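Side-chain contact in Mgp-operon protein 3 (Mycoplasma pneumoniae, PDB 6RJ1), which probably takes part in adhesion of the bacterium to host cells, as an extracellular sugar-binding adhesin subunit acting alongside the adhesin P1: residues G532-A537 with N720-W725. Sequence-based numbering, arbitrary orientation.
Sequences GLTQPA and NTKVKW
Lys722 brings CE and NZ, the tip of its side chain, up against the backbone of residues 532-534, its CE methylene against the peptide link from Leu533 to Thr534 and its ammonium group against the carbonyl of Gly532. CE lies 3.7 Å from Thr534 N and 3.8 Å from Leu533 CA, so the last methylene is packed on main chain as much as on side chain. Beside it, Thr534 offers its methyl group: CG2 meets Lys722 CE at 3.9 Å, the two side chains running slantwise to each other. Threonine suits this place because its branches divide the work. With OG1 anti to the backbone N (chi1 -171°), the hydroxyl hydrogen-bonds to Glu510 of helix 503-511, while the methyl supplies the apolar surface for the lysine. The backbone of Thr534 is hydrogen-bonded to Ala494, and the Leu533 side chain packs on Lys495 and Leu528.

The single bond between the segments runs from Lys722 NZ to Gly532 O, 3.1 Å long. The donor stands 28° off the carbonyl plane, with a C=O...N angle of 143°. A lysine can reach this oxygen because its chain is long and flexible; here it bends at chi2, chi3 and chi4, and its last bond swings the nitrogen across to the carbonyl oxygen. Gly532 has a positive phi, a conformation that glycine adopts readily.

Lys722 leads into strand 723-732, whose beginning pairs with strand 496-498, and its side chain also touches Glu497. The contact thus joins the loop before strand 538-546 to the approach of another strand of the same mixed sheet. Gly532 is exposed and Lys722 partly so, and this end borders solvent. Its chemistry, one lysine donor, presumably charged, on a backbone carbonyl, with a single methylene packed on main chain and a threonine methyl, implies a modest, local attachment.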
loop_
_atom_site.group_PDB
_atom_site.type_symbol
_atom_site.label_atom_id
_atom_site.label_comp_id
_atom_site.label_asym_id
_atom_site.label_seq_id
_atom_site.Cartn_x
_atom_site.Cartn_y
_atom_site.Cartn_z
ATOM N N GLY A 532 -4.574 0.478 22.395
ATOM C CA GLY A 532 -3.843 -0.782 22.397
ATOM C C GLY A 532 -3.919 -1.512 21.077
ATOM O O GLY A 532 -3.816 -2.739 21.043
ATOM N N LEU A 533 -4.108 -0.769 19.988
ATOM C CA LEU A 533 -4.188 -1.332 18.648
ATOM C C LEU A 533 -2.859 -1.143 17.900
ATOM O O LEU A 533 -1.994 -0.395 18.365
ATOM C CB LEU A 533 -5.392 -0.755 17.887
ATOM C CG LEU A 533 -6.775 -1.025 18.527
ATOM C CD1 LEU A 533 -7.808 -0.065 18.017
ATOM C CD2 LEU A 533 -7.239 -2.470 18.333
ATOM N N THR A 534 -2.661 -1.876 16.796
ATOM C CA THR A 534 -1.413 -1.815 16.043
ATOM C C THR A 534 -1.645 -1.089 14.695
ATOM O O THR A 534 -2.647 -0.370 14.553
ATOM C CB THR A 534 -0.761 -3.225 15.959
ATOM O OG1 THR A 534 0.554 -3.115 15.412
ATOM C CG2 THR A 534 -1.594 -4.252 15.164
ATOM N N GLN A 535 -0.695 -1.246 13.735
ATOM C CA GLN A 535 -0.734 -0.627 12.413
ATOM C C GLN A 535 -2.092 -0.882 11.724
ATOM O O GLN A 535 -2.499 -2.034 11.576
ATOM C CB GLN A 535 0.494 -1.043 11.558
ATOM C CG GLN A 535 0.536 -0.508 10.117
ATOM C CD GLN A 535 0.520 0.984 9.966
ATOM O OE1 GLN A 535 1.102 1.733 10.764
ATOM N NE2 GLN A 535 -0.126 1.449 8.911
ATOM N N PRO A 536 -2.834 0.200 11.387
ATOM C CA PRO A 536 -4.183 0.027 10.838
ATOM C C PRO A 536 -4.323 -0.164 9.328
ATOM O O PRO A 536 -5.343 -0.680 8.896
ATOM C CB PRO A 536 -4.855 1.336 11.239
ATOM C CG PRO A 536 -3.757 2.334 11.076
ATOM C CD PRO A 536 -2.528 1.633 11.587
ATOM N N ALA A 537 -3.391 0.352 8.526
ATOM C CA ALA A 537 -3.551 0.329 7.081
ATOM C C ALA A 537 -2.340 -0.123 6.299
ATOM O O ALA A 537 -1.195 0.050 6.732
ATOM C CB ALA A 537 -4.007 1.695 6.594
ATOM N N ASN A 720 -10.371 -6.813 22.217
ATOM C CA ASN A 720 -8.996 -6.304 22.255
ATOM C C ASN A 720 -7.948 -7.377 21.918
ATOM O O ASN A 720 -6.748 -7.071 21.871
ATOM C CB ASN A 720 -8.698 -5.614 23.595
ATOM C CG ASN A 720 -9.199 -4.191 23.650
ATOM O OD1 ASN A 720 -10.260 -3.906 24.218
ATOM N ND2 ASN A 720 -8.450 -3.266 23.049
ATOM N N THR A 721 -8.411 -8.622 21.646
ATOM C CA THR A 721 -7.553 -9.749 21.274
ATOM C C THR A 721 -7.000 -9.538 19.854
ATOM O O THR A 721 -7.730 -9.124 18.949
ATOM C CB THR A 721 -8.264 -11.083 21.505
ATOM O OG1 THR A 721 -8.952 -11.019 22.754
ATOM C CG2 THR A 721 -7.298 -12.261 21.531
ATOM N N LYS A 722 -5.689 -9.770 19.699
ATOM C CA LYS A 722 -4.930 -9.571 18.476
ATOM C C LYS A 722 -4.574 -10.889 17.774
ATOM O O LYS A 722 -4.391 -11.916 18.429
ATOM C CB LYS A 722 -3.643 -8.794 18.817
ATOM C CG LYS A 722 -3.404 -7.525 18.002
ATOM C CD LYS A 722 -4.119 -6.299 18.578
ATOM C CE LYS A 722 -3.255 -5.066 18.557
ATOM N NZ LYS A 722 -2.274 -5.059 19.677
ATOM N N VAL A 723 -4.456 -10.836 16.439
ATOM C CA VAL A 723 -4.053 -11.946 15.570
ATOM C C VAL A 723 -2.533 -11.791 15.476
ATOM O O VAL A 723 -2.045 -10.674 15.280
ATOM C CB VAL A 723 -4.705 -11.860 14.154
ATOM C CG1 VAL A 723 -4.428 -13.115 13.333
ATOM C CG2 VAL A 723 -6.198 -11.600 14.233
ATOM N N LYS A 724 -1.786 -12.880 15.638
ATOM C CA LYS A 724 -0.329 -12.817 15.571
ATOM C C LYS A 724 0.255 -13.598 14.393
ATOM O O LYS A 724 0.194 -14.832 14.370
ATOM C CB LYS A 724 0.317 -13.242 16.905
ATOM C CG LYS A 724 0.284 -12.167 17.984
ATOM C CD LYS A 724 1.147 -12.563 19.177
ATOM C CE LYS A 724 0.914 -11.675 20.376
ATOM N NZ LYS A 724 1.722 -12.110 21.546
ATOM N N TRP A 725 0.814 -12.864 13.413
ATOM C CA TRP A 725 1.491 -13.417 12.238
ATOM C C TRP A 725 2.976 -13.146 12.486
ATOM O O TRP A 725 3.448 -12.020 12.306
ATOM C CB TRP A 725 0.985 -12.755 10.931
ATOM C CG TRP A 725 -0.453 -13.038 10.563
ATOM C CD1 TRP A 725 -1.343 -13.829 11.236
ATOM C CD2 TRP A 725 -1.148 -12.550 9.403
ATOM N NE1 TRP A 725 -2.553 -13.847 10.579
ATOM C CE2 TRP A 725 -2.462 -13.075 9.450
ATOM C CE3 TRP A 725 -0.790 -11.715 8.327
ATOM C CZ2 TRP A 725 -3.416 -12.788 8.465
ATOM C CZ3 TRP A 725 -1.737 -11.424 7.363
ATOM C CH2 TRP A 725 -3.029 -11.968 7.427
#